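Acyl-coenzyme A oxidase (Caenorhabditis elegans, PDB 5K3J) catalyses the FAD-dependent first step of peroxisomal beta-oxidation of ascaroside pheromone precursors, desaturating CoA esters with a five-carbon omega side chain. Local coordinates at residues A642-L645 with P646-K650; K459-G462 with P463-Y467; I418-V421 with Y422-I426. All coordinates share one frame; numbering follows the deposited sequence.

All three contacts are local turns of one chain. Contact 3 is the buried helix 418-426, near the active site. The side chain of I424 lies about 7 Å from the bound ascaroside-CoA and about 8 Å from a bound FAD. Contact 2 (459-467) is a surface turn in the linker after helix 435-450. Its centre is about 37 Å from that of contact 3. The side chain of L461 is about 13 Å from a bound ascaroside-CoA. Contact 1 (642-650) starts the C-terminal helix, away from the annotated sites. The centres of contacts 1 and 2 are about 69 Å apart, on opposite sides of the chain's centre. Contacts 1 and 3 both touch the second subunit.

Contact 1 (A642-L645 with P646-K650); sequences ADVL and PSVEK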
# COMPACT_ATOMS: atom_id res chain seq x y z
N ALA A 642 21.06 -14.39 -19.34
CA ALA A 642 21.66 -14.16 -20.64
C ALA A 642 21.93 -12.67 -20.84
O ALA A 642 21.26 -11.82 -20.24
CB ALA A 642 20.77 -14.69 -21.75
N ASP A 643 22.91 -12.35 -21.67
CA ASP A 643 23.26 -10.97 -21.95
C ASP A 643 22.24 -10.37 -22.92
O ASP A 643 21.70 -9.29 -22.68
CB ASP A 643 24.68 -10.88 -22.51
CG ASP A 643 25.21 -9.46 -22.52
OD1 ASP A 643 24.70 -8.63 -21.74
OD2 ASP A 643 26.13 -9.19 -23.31
N VAL A 644 21.99 -11.08 -24.01
CA VAL A 644 20.97 -10.67 -24.97
C VAL A 644 19.72 -11.51 -24.76
O VAL A 644 19.73 -12.72 -25.00
CB VAL A 644 21.45 -10.83 -26.42
CG1 VAL A 644 20.34 -10.45 -27.38
CG2 VAL A 644 22.70 -9.99 -26.67
N LEU A 645 18.65 -10.86 -24.29
CA LEU A 645 17.39 -11.54 -24.04
C LEU A 645 16.82 -12.16 -25.31
O LEU A 645 16.83 -11.53 -26.37
CB LEU A 645 16.37 -10.58 -23.44
CG LEU A 645 16.65 -10.02 -22.04
CD1 LEU A 645 15.51 -9.12 -21.58
CD2 LEU A 645 16.88 -11.14 -21.04
N PRO A 646 16.33 -13.41 -25.20
CA PRO A 646 15.59 -14.11 -26.24
C PRO A 646 14.50 -13.23 -26.86
O PRO A 646 14.29 -13.26 -28.08
CB PRO A 646 14.97 -15.29 -25.49
CG PRO A 646 15.98 -15.59 -24.43
CD PRO A 646 16.59 -14.27 -24.03
N SER A 647 13.83 -12.44 -26.03
CA SER A 647 12.77 -11.56 -26.51
C SER A 647 13.32 -10.34 -27.26
O SER A 647 12.61 -9.74 -28.06
CB SER A 647 11.90 -11.10 -25.34
OG SER A 647 12.68 -10.40 -24.38
N VAL A 648 14.57 -9.98 -26.99
CA VAL A 648 15.20 -8.87 -27.71
C VAL A 648 15.61 -9.31 -29.11
O VAL A 648 15.39 -8.60 -30.09
CB VAL A 648 16.44 -8.32 -26.98
CG1 VAL A 648 17.17 -7.31 -27.85
CG2 VAL A 648 16.04 -7.69 -25.67
N GLU A 649 16.21 -10.49 -29.19
CA GLU A 649 16.60 -11.10 -30.45
C GLU A 649 15.39 -11.35 -31.34
O GLU A 649 15.45 -11.21 -32.56
CB GLU A 649 17.34 -12.42 -30.19
CG GLU A 649 17.84 -13.11 -31.44
CD GLU A 649 19.09 -12.45 -32.00
OE1 GLU A 649 20.10 -12.35 -31.27
OE2 GLU A 649 19.05 -12.03 -33.18
N LYS A 650 14.29 -11.74 -30.71
CA LYS A 650 13.08 -12.12 -31.44
C LYS A 650 12.22 -10.93 -31.85
O LYS A 650 11.60 -10.94 -32.91
CB LYS A 650 12.24 -13.09 -30.61
CG LYS A 650 10.92 -13.48 -31.26
CD LYS A 650 10.14 -14.45 -30.40
CE LYS A 650 8.83 -14.84 -31.08
NZ LYS A 650 8.03 -15.76 -30.22
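L645 meets V648 and E649 at the N-terminus of helix 646-661, where L645 is the N-cap residue and P646 begins the first turn. The tight part is centred on the backbone carbonyl of L645. Its oxygen takes two backbone bonds at once. E649 N comes in almost in line with the carbonyl, 3.1 Å from L645 O, with an N-H...O angle of 166°. V648 N approaches L645 O from above the carbonyl plane at 2.8 Å, and this bond is more bent, at 132°. Side chains close the same turn. V648 CG1 is anti to the backbone N (chi1 172°); this leaves CG2 beside that N and 3.7 Å from L645 CB.

The V644 contact is looser. V644 CG1 lies 4.5 Å from V648 CB and 4.3 Å from E649 OE1. The second subunit covers this part: its H226 packs on V644 and V648, and its K193 packs on L645 and bonds A642 O through NZ. The solvent side is formed by P646 and E649, both exposed. The E649 chain bends at chi2, and OE1 forms a salt bridge with K653, one turn further along the helix. The helix ends at the predicted peroxisomal targeting signal, A659-K660-L661. At its first turn, S647 OG lies between its backbone N and carbonyl carbon and rests 3.8 Å from L645 CB.

Contact 2 (K459-G462 with P463-Y467); sequences KKLG and PVASY
L461 reaches forward along the chain to A465 and S466, across the bend at G462 and P463. Its CB points toward this second segment and stands 4.4 Å from A465 CB. One bond further out, L461 CG is closer to the same methyl, at 4.0 Å from A465 CB. The side chain then forks. With chi2 at 52°, CD2 is the branch that extends away from CA, and it does the touching at the tip. CD2 lies 3.7 Å from A465 O, so a methyl rests against a backbone carbonyl. It also comes to 4.3 Å from S466 CA. CD1 is the branch turned back, and it lies further from A465 CB than CG does. Beyond the two segments, the L461 side chain also packs on L452 and A469.

The backbone closes the turn beside this leucine. G462 O receives two N-H groups, both in weak bonds. S466 N is 2.8 Å from G462 O, with an N-H...O angle of 128°. A465 N is 3.2 Å from G462 O and almost equally bent. S466 CB also leans on this carbonyl, 3.5 Å from G462 O.

The inner side of the turn faces the protein, where A465 packs on Y445 and S449 of helix 435-450. Further on, Y467 OH is hydrogen-bonded to H530 ND1 of helix 520-543. This is a turn with helical backbone angles at P463-A465, following G462, in the surface linker that joins helix 435-450 to helix 481-507.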
# COMPACT_ATOMS: atom_id res chain seq x y z
N LYS A 459 -22.99 0.69 36.11
CA LYS A 459 -22.28 -0.37 36.82
C LYS A 459 -22.31 -1.68 36.05
O LYS A 459 -21.74 -2.68 36.50
CB LYS A 459 -22.86 -0.57 38.22
CG LYS A 459 -22.22 0.30 39.28
CD LYS A 459 -22.24 -0.38 40.64
CE LYS A 459 -21.41 -1.66 40.63
NZ LYS A 459 -20.93 -2.01 41.99
N LYS A 460 -22.97 -1.69 34.90
CA LYS A 460 -22.91 -2.84 34.01
C LYS A 460 -21.68 -2.74 33.11
O LYS A 460 -21.32 -3.68 32.41
CB LYS A 460 -24.18 -2.95 33.16
CG LYS A 460 -25.30 -3.75 33.81
CD LYS A 460 -24.94 -5.22 33.93
CE LYS A 460 -24.77 -5.87 32.56
NZ LYS A 460 -26.02 -5.83 31.76
N LEU A 461 -21.03 -1.58 33.15
CA LEU A 461 -19.89 -1.31 32.29
C LEU A 461 -18.63 -2.05 32.75
O LEU A 461 -18.34 -2.12 33.95
CB LEU A 461 -19.60 0.20 32.25
CG LEU A 461 -20.18 1.03 31.09
CD1 LEU A 461 -21.67 0.81 30.92
CD2 LEU A 461 -19.88 2.50 31.31
N GLY A 462 -17.90 -2.60 31.79
CA GLY A 462 -16.61 -3.20 32.07
C GLY A 462 -15.57 -2.11 32.27
O GLY A 462 -15.86 -0.93 32.07
N PRO A 463 -14.35 -2.50 32.66
CA PRO A 463 -13.27 -1.55 32.93
C PRO A 463 -12.83 -0.81 31.67
O PRO A 463 -12.39 0.34 31.73
CB PRO A 463 -12.13 -2.43 33.47
CG PRO A 463 -12.78 -3.74 33.82
CD PRO A 463 -13.91 -3.89 32.86
N VAL A 464 -12.95 -1.48 30.53
CA VAL A 464 -12.59 -0.88 29.25
C VAL A 464 -13.54 0.25 28.90
O VAL A 464 -13.13 1.28 28.35
CB VAL A 464 -12.60 -1.93 28.12
CG1 VAL A 464 -12.08 -1.32 26.82
CG2 VAL A 464 -11.77 -3.15 28.50
N ALA A 465 -14.81 0.07 29.23
CA ALA A 465 -15.84 1.06 28.91
C ALA A 465 -16.03 2.09 30.02
O ALA A 465 -16.57 3.17 29.78
CB ALA A 465 -17.16 0.36 28.61
N SER A 466 -15.58 1.73 31.22
CA SER A 466 -15.72 2.54 32.43
C SER A 466 -15.60 4.05 32.24
O SER A 466 -16.43 4.82 32.72
CB SER A 466 -14.67 2.11 33.46
OG SER A 466 -14.31 3.20 34.30
N TYR A 467 -14.56 4.47 31.51
CA TYR A 467 -14.23 5.88 31.36
C TYR A 467 -15.33 6.69 30.68
O TYR A 467 -15.27 7.92 30.66
CB TYR A 467 -12.92 6.04 30.58
CG TYR A 467 -13.08 5.83 29.09
CD1 TYR A 467 -13.05 4.55 28.54
CD2 TYR A 467 -13.25 6.90 28.22
CE1 TYR A 467 -13.19 4.35 27.17
CE2 TYR A 467 -13.39 6.72 26.86
CZ TYR A 467 -13.36 5.44 26.34
OH TYR A 467 -13.50 5.25 24.98

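Contact 3 (I418-V421 with Y422-I426); sequences ISVV and YGIAI
V420 holds CG1 anti to its backbone N (chi1 168°), while I424 swings CG1 beside its own N (chi1 -74°). The two branches therefore meet one helical turn apart, with V420 CG1 4.3 Å from I424 CG1. I424 CG1 also lies 3.4 Å from V420 O. That oxygen accepts the I424 N-H at 2.8 Å from I424 N, with the donor nearly in line with the carbonyl. S419 O takes G423 N at the same length, 2.8 Å, in a straight bond of 169°. Y422 N to I418 O and A425 N to V421 O complete the set.

The CB of Y422 sits 3.4 Å from I418 O. Its ring carries I426 CB over one face, offset toward the rim. Its hydroxyl is hydrogen-bonded to E401 of the second subunit, and G423 O is bonded to Y412 OH of that subunit. On another side, F303 of helix 287-315 packs against V421, I424 and A425.

These are the i to i+4 bonds of a regular alpha helix, buried in the C-alpha1 domain of the acyl-CoA oxidase fold, close to the bound FAD and ascaroside-CoA.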
# COMPACT_ATOMS: atom_id res chain seq x y z
N ILE A 418 10.24 -5.23 1.80
CA ILE A 418 9.21 -4.51 2.55
C ILE A 418 7.88 -4.49 1.79
O ILE A 418 6.81 -4.41 2.39
CB ILE A 418 9.68 -3.08 2.86
CG1 ILE A 418 11.04 -3.11 3.55
CG2 ILE A 418 8.66 -2.36 3.73
CD1 ILE A 418 11.66 -1.76 3.79
N SER A 419 7.96 -4.59 0.47
CA SER A 419 6.76 -4.66 -0.36
C SER A 419 6.01 -5.96 -0.11
O SER A 419 4.78 -5.98 -0.03
CB SER A 419 7.11 -4.53 -1.84
OG SER A 419 7.88 -5.63 -2.29
N VAL A 420 6.76 -7.06 0.02
CA VAL A 420 6.19 -8.35 0.39
C VAL A 420 5.46 -8.26 1.72
O VAL A 420 4.27 -8.60 1.82
CB VAL A 420 7.26 -9.45 0.50
CG1 VAL A 420 6.67 -10.71 1.16
CG2 VAL A 420 7.86 -9.76 -0.86
N VAL A 421 6.19 -7.82 2.74
CA VAL A 421 5.66 -7.61 4.08
C VAL A 421 4.43 -6.72 4.05
O VAL A 421 3.48 -6.93 4.81
CB VAL A 421 6.73 -6.99 5.00
CG1 VAL A 421 6.16 -6.72 6.39
CG2 VAL A 421 7.94 -7.91 5.09
N TYR A 422 4.45 -5.72 3.18
CA TYR A 422 3.28 -4.87 3.06
C TYR A 422 2.12 -5.66 2.48
O TYR A 422 1.04 -5.70 3.07
CB TYR A 422 3.54 -3.66 2.17
CG TYR A 422 2.30 -2.83 1.99
CD1 TYR A 422 1.82 -2.04 3.02
CD2 TYR A 422 1.57 -2.89 0.81
CE1 TYR A 422 0.66 -1.31 2.88
CE2 TYR A 422 0.41 -2.16 0.66
CZ TYR A 422 -0.04 -1.37 1.70
OH TYR A 422 -1.20 -0.64 1.58
N GLY A 423 2.36 -6.32 1.35
CA GLY A 423 1.33 -7.11 0.68
C GLY A 423 0.69 -8.15 1.58
O GLY A 423 -0.52 -8.34 1.57
N ILE A 424 1.52 -8.82 2.38
CA ILE A 424 1.05 -9.85 3.30
C ILE A 424 0.15 -9.28 4.40
O ILE A 424 -1.01 -9.68 4.54
CB ILE A 424 2.24 -10.60 3.94
CG1 ILE A 424 2.89 -11.54 2.93
CG2 ILE A 424 1.79 -11.38 5.16
CD1 ILE A 424 1.96 -12.60 2.39
N ALA A 425 0.69 -8.34 5.17
CA ALA A 425 0.00 -7.83 6.36
C ALA A 425 -1.25 -7.02 6.03
O ALA A 425 -2.25 -7.09 6.75
CB ALA A 425 0.96 -6.99 7.18
N ILE A 426 -1.19 -6.25 4.94
CA ILE A 426 -2.29 -5.35 4.58
C ILE A 426 -3.58 -6.12 4.33
O ILE A 426 -4.67 -5.56 4.42
CB ILE A 426 -1.95 -4.51 3.32
CG1 ILE A 426 -2.89 -3.30 3.20
CG2 ILE A 426 -1.99 -5.37 2.06
CD1 ILE A 426 -2.89 -2.41 4.41